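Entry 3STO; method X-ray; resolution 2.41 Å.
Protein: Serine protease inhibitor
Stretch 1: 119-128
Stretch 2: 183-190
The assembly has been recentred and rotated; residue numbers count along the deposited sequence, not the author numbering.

Stretch 1, residues 119-128: TGIFVEKTYE
Stretch 2, residues 183-190: DTAMILVN

Strands 119-124 and 186-190 run antiparallel, their directions 169° apart and their axes approaching to 4.8 Å, with extended backbones (phi/psi mostly near -110/120, with Met 186 at -154/136 and Glu 124 at -45/132). Register pairs Thr 119 with Asn 190, Gly 120 with Val 189, Ile 121 with Leu 188, Phe 122 with Ile 187 and Val 123 with Met 186, CA-CA 4.6-5.1 Å. Two pairs bond reciprocally: Gly 120 N to Val 189 O (2.9 Å) and Val 189 N to Gly 120 O (3.0 Å); Phe 122 N to Ile 187 O and Ile 187 N to Phe 122 O (both 2.8 Å). Beyond them, Glu 124 N donates almost linearly to Ala 185 O (3.0 Å, 177°). Phe 122 O also receives a CA-H...O contact from Met 186 CA (3.2 Å). At the end of the strand, Glu 124 (t, chi2 p, chi3 57°) accepts two bonds from the turn that follows: OE2 from Thr 126 N (3.1 Å) and O from Tyr 127 N (3.2 Å).

On one face, Ile 121 CG1 (m, t) meets Leu 188 CD2 (m, t) at 3.8 Å, and Val 123 CG2 (t) lies 4.2 Å from selenomethionine Met 186 SE (t, t). On the other, Gly 120 leaves room for the Phe 122 ring (m, chi2 -86°), whose CE2 reaches Val 189 CG2 (t) at 3.6 Å. Thr 119 OG1, Glu 124 OE1 and Asn 190 OD1 are hydrogen-bonded elsewhere in the structure.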

ATOM      1  N   THR A 119      -7.989   1.825   9.221  1.00 31.22           N
ATOM      2  CA  THR A 119      -7.998   0.503   9.823  1.00 34.67           C
ATOM      3  C   THR A 119      -9.317   0.224  10.544  1.00 30.47           C
ATOM      4  O   THR A 119      -9.716   0.971  11.432  1.00 30.96           O
ATOM      5  CB  THR A 119      -6.831   0.317  10.793  1.00 35.02           C
ATOM      6  OG1 THR A 119      -5.614   0.335  10.051  1.00 35.18           O
ATOM      7  CG2 THR A 119      -6.952  -1.019  11.519  1.00 35.54           C
ATOM      8  N   GLY A 120      -9.997  -0.842  10.136  1.00 22.06           N
ATOM      9  CA  GLY A 120     -11.170  -1.296  10.842  1.00 18.27           C
ATOM     10  C   GLY A 120     -10.839  -2.534  11.646  1.00 27.12           C
ATOM     11  O   GLY A 120     -10.313  -3.521  11.115  1.00 23.82           O
ATOM     12  N   ILE A 121     -11.118  -2.465  12.941  1.00 30.22           N
ATOM     13  CA  ILE A 121     -10.959  -3.598  13.838  1.00 16.83           C
ATOM     14  C   ILE A 121     -12.358  -4.162  14.038  1.00 23.34           C
ATOM     15  O   ILE A 121     -13.210  -3.490  14.601  1.00 32.28           O
ATOM     16  CB  ILE A 121     -10.331  -3.133  15.184  1.00 39.07           C
ATOM     17  CG1 ILE A 121      -8.899  -2.606  14.970  1.00 37.14           C
ATOM     18  CG2 ILE A 121     -10.346  -4.241  16.216  1.00 28.67           C
ATOM     19  CD1 ILE A 121      -8.262  -1.939  16.233  1.00 35.39           C
ATOM     20  N   PHE A 122     -12.619  -5.367  13.540  1.00 24.85           N
ATOM     21  CA  PHE A 122     -13.952  -5.949  13.662  1.00 29.37           C
ATOM     22  C   PHE A 122     -13.959  -7.114  14.669  1.00 36.09           C
ATOM     23  O   PHE A 122     -13.413  -8.190  14.404  1.00 36.12           O
ATOM     24  CB  PHE A 122     -14.526  -6.385  12.298  1.00 25.38           C
ATOM     25  CG  PHE A 122     -14.659  -5.260  11.308  1.00 33.69           C
ATOM     26  CD1 PHE A 122     -15.792  -4.460  11.299  1.00 33.88           C
ATOM     27  CD2 PHE A 122     -13.648  -5.000  10.387  1.00 23.68           C
ATOM     28  CE1 PHE A 122     -15.919  -3.415  10.397  1.00 33.51           C
ATOM     29  CE2 PHE A 122     -13.756  -3.946   9.488  1.00 29.38           C
ATOM     30  CZ  PHE A 122     -14.889  -3.156   9.487  1.00 32.25           C
ATOM     31  N   VAL A 123     -14.591  -6.885  15.818  1.00 39.13           N
ATOM     32  CA  VAL A 123     -14.655  -7.879  16.891  1.00 38.11           C
ATOM     33  C   VAL A 123     -16.077  -8.370  17.165  1.00 39.40           C
ATOM     34  O   VAL A 123     -17.034  -7.581  17.236  1.00 33.92           O
ATOM     35  CB  VAL A 123     -14.110  -7.323  18.210  1.00 28.69           C
ATOM     36  CG1 VAL A 123     -14.011  -8.428  19.228  1.00 37.22           C
ATOM     37  CG2 VAL A 123     -12.759  -6.682  17.997  1.00 40.61           C
ATOM     38  N   GLU A 124     -16.199  -9.685  17.310  1.00 33.13           N
ATOM     39  CA  GLU A 124     -17.413 -10.324  17.798  1.00 42.18           C
ATOM     40  C   GLU A 124     -17.998  -9.593  19.030  1.00 48.32           C
ATOM     41  O   GLU A 124     -17.265  -9.253  19.986  1.00 31.58           O
ATOM     42  CB  GLU A 124     -17.097 -11.793  18.126  1.00 52.63           C
ATOM     43  CG  GLU A 124     -18.176 -12.512  18.917  1.00 63.04           C
ATOM     44  CD  GLU A 124     -19.488 -12.494  18.186  1.00 67.56           C
ATOM     45  OE1 GLU A 124     -19.489 -12.976  17.028  1.00 53.37           O
ATOM     46  OE2 GLU A 124     -20.491 -11.982  18.753  1.00 62.18           O
ATOM     47  N   LYS A 125     -19.310  -9.345  18.988  1.00 43.97           N
ATOM     48  CA  LYS A 125     -20.011  -8.557  20.018  1.00 52.72           C
ATOM     49  C   LYS A 125     -19.997  -9.217  21.413  1.00 62.00           C
ATOM     50  O   LYS A 125     -20.026  -8.525  22.456  1.00 51.11           O
ATOM     51  CB  LYS A 125     -21.461  -8.252  19.582  1.00 57.20           C
ATOM     52  CG  LYS A 125     -22.304  -9.487  19.207  1.00 48.55           C
ATOM     53  N   THR A 126     -19.956 -10.550  21.417  1.00 50.25           N
ATOM     54  CA  THR A 126     -19.835 -11.338  22.647  1.00 55.10           C
ATOM     55  C   THR A 126     -18.660 -10.934  23.544  1.00 56.57           C
ATOM     56  O   THR A 126     -18.774 -10.981  24.763  1.00 56.94           O
ATOM     57  CB  THR A 126     -19.688 -12.834  22.331  1.00 57.12           C
ATOM     58  OG1 THR A 126     -20.985 -13.405  22.109  1.00 55.21           O
ATOM     59  CG2 THR A 126     -18.990 -13.557  23.491  1.00 72.17           C
ATOM     60  N   TYR A 127     -17.537 -10.555  22.934  1.00 47.36           N
ATOM     61  CA  TYR A 127     -16.338 -10.143  23.668  1.00 44.35           C
ATOM     62  C   TYR A 127     -16.479  -8.802  24.381  1.00 45.65           C
ATOM     63  O   TYR A 127     -16.969  -7.824  23.813  1.00 48.94           O
ATOM     64  CB  TYR A 127     -15.104 -10.111  22.747  1.00 44.19           C
ATOM     65  CG  TYR A 127     -14.526 -11.469  22.416  1.00 33.86           C
ATOM     66  CD1 TYR A 127     -13.625 -12.086  23.272  1.00 47.31           C
ATOM     67  CD2 TYR A 127     -14.880 -12.132  21.253  1.00 44.86           C
ATOM     68  CE1 TYR A 127     -13.091 -13.333  22.983  1.00 38.09           C
ATOM     69  CE2 TYR A 127     -14.350 -13.384  20.951  1.00 48.22           C
ATOM     70  CZ  TYR A 127     -13.457 -13.976  21.826  1.00 41.67           C
ATOM     71  OH  TYR A 127     -12.921 -15.211  21.535  1.00 55.31           O
ATOM     72  N   GLU A 128     -16.049  -8.779  25.641  1.00 49.67           N
ATOM     73  CA  GLU A 128     -16.039  -7.573  26.451  1.00 53.11           C
ATOM     74  C   GLU A 128     -14.778  -6.781  26.132  1.00 50.67           C
ATOM     75  O   GLU A 128     -13.715  -7.360  25.955  1.00 52.47           O
ATOM     76  CB  GLU A 128     -16.069  -7.932  27.943  1.00 63.74           C
ATOM     77  CG  GLU A 128     -15.819  -6.733  28.879  1.00 65.00           C
ATOM     78  CD  GLU A 128     -15.900  -7.088  30.367  1.00 85.07           C
ATOM     79  OE1 GLU A 128     -16.201  -8.255  30.709  1.00 92.96           O
ATOM     80  OE2 GLU A 128     -15.658  -6.189  31.202  1.00 81.75           O
ATOM     81  N   ASP A 183     -17.563 -18.904  13.718  1.00 65.69           N
ATOM     82  CA  ASP A 183     -16.617 -19.052  14.813  1.00 68.63           C
ATOM     83  C   ASP A 183     -15.476 -18.058  14.594  1.00 67.01           C
ATOM     84  O   ASP A 183     -14.333 -18.291  14.992  1.00 65.06           O
ATOM     85  CB  ASP A 183     -16.093 -20.492  14.888  1.00 55.47           C
ATOM     86  CG  ASP A 183     -17.133 -21.468  15.429  1.00 82.60           C
ATOM     87  OD1 ASP A 183     -17.920 -21.067  16.313  1.00 90.81           O
ATOM     88  OD2 ASP A 183     -17.162 -22.637  14.976  1.00 75.87           O
ATOM     89  N   THR A 184     -15.796 -16.943  13.946  1.00 57.95           N
ATOM     90  CA  THR A 184     -14.824 -15.882  13.748  1.00 44.38           C
ATOM     91  C   THR A 184     -14.822 -14.935  14.948  1.00 33.00           C
ATOM     92  O   THR A 184     -15.856 -14.384  15.314  1.00 41.22           O
ATOM     93  CB  THR A 184     -15.071 -15.113  12.407  1.00 37.58           C
ATOM     94  OG1 THR A 184     -14.551 -15.885  11.316  1.00 38.23           O
ATOM     95  CG2 THR A 184     -14.378 -13.741  12.420  1.00 24.99           C
ATOM     96  N   ALA A 185     -13.653 -14.744  15.550  1.00 31.73           N
ATOM     97  CA  ALA A 185     -13.497 -13.821  16.672  1.00 30.12           C
ATOM     98  C   ALA A 185     -13.216 -12.384  16.229  1.00 32.63           C
ATOM     99  O   ALA A 185     -13.843 -11.441  16.701  1.00 26.36           O
ATOM    100  CB  ALA A 185     -12.381 -14.311  17.605  1.00 31.32           C
HETATM  101  N   MSE A 186     -12.251 -12.222  15.329  1.00 37.51           N
HETATM  102  CA  MSE A 186     -11.768 -10.890  14.996  1.00 33.87           C
HETATM  103  C   MSE A 186     -11.180 -10.796  13.608  1.00 27.03           C
HETATM  104  O   MSE A 186     -10.419 -11.673  13.172  1.00 26.81           O
HETATM  105  CB  MSE A 186     -10.729 -10.431  16.017  1.00 30.17           C
HETATM  106  CG  MSE A 186     -10.126  -9.063  15.691  1.00 41.02           C
HETATM  107 SE   MSE A 186      -9.003  -8.340  17.160  1.00 66.94          SE
HETATM  108  CE  MSE A 186      -8.184 -10.009  17.773  1.00 56.10           C
ATOM    109  N   ILE A 187     -11.547  -9.724  12.920  1.00 26.70           N
ATOM    110  CA  ILE A 187     -11.015  -9.439  11.598  1.00 23.05           C
ATOM    111  C   ILE A 187     -10.475  -8.017  11.506  1.00 24.07           C
ATOM    112  O   ILE A 187     -11.129  -7.055  11.917  1.00 25.53           O
ATOM    113  CB  ILE A 187     -12.080  -9.615  10.542  1.00 35.93           C
ATOM    114  CG1 ILE A 187     -12.413 -11.111  10.374  1.00 24.99           C
ATOM    115  CG2 ILE A 187     -11.610  -8.966   9.224  1.00 35.71           C
ATOM    116  CD1 ILE A 187     -13.459 -11.380   9.306  1.00 26.27           C
ATOM    117  N   LEU A 188      -9.258  -7.903  11.004  1.00 23.42           N
ATOM    118  CA  LEU A 188      -8.642  -6.603  10.723  1.00 26.90           C
ATOM    119  C   LEU A 188      -8.669  -6.333   9.217  1.00 21.22           C
ATOM    120  O   LEU A 188      -8.364  -7.231   8.408  1.00 15.71           O
ATOM    121  CB  LEU A 188      -7.196  -6.574  11.197  1.00 20.59           C
ATOM    122  CG  LEU A 188      -6.876  -6.836  12.665  1.00 27.35           C
ATOM    123  CD1 LEU A 188      -5.363  -6.874  12.845  1.00 23.86           C
ATOM    124  CD2 LEU A 188      -7.497  -5.766  13.509  1.00 23.70           C
ATOM    125  N   VAL A 189      -9.047  -5.105   8.869  1.00 25.48           N
ATOM    126  CA  VAL A 189      -9.194  -4.645   7.491  1.00 18.72           C
ATOM    127  C   VAL A 189      -8.437  -3.319   7.300  1.00 27.04           C
ATOM    128  O   VAL A 189      -8.724  -2.324   7.957  1.00 27.90           O
ATOM    129  CB  VAL A 189     -10.690  -4.455   7.084  1.00 27.66           C
ATOM    130  CG1 VAL A 189     -10.801  -4.140   5.604  1.00 25.87           C
ATOM    131  CG2 VAL A 189     -11.498  -5.705   7.362  1.00 24.42           C
ATOM    132  N   ASN A 190      -7.443  -3.320   6.423  1.00 29.16           N
ATOM    133  CA  ASN A 190      -6.747  -2.084   6.066  1.00 33.13           C
ATOM    134  C   ASN A 190      -7.115  -1.531   4.663  1.00 31.56           C
ATOM    135  O   ASN A 190      -7.189  -2.256   3.675  1.00 27.55           O
ATOM    136  CB  ASN A 190      -5.215  -2.203   6.226  1.00 21.37           C
ATOM    137  CG  ASN A 190      -4.501  -0.883   5.878  1.00 38.35           C
ATOM    138  OD1 ASN A 190      -3.914  -0.724   4.799  1.00 34.24           O
ATOM    139  ND2 ASN A 190      -4.594   0.082   6.780  1.00 38.24           N
TER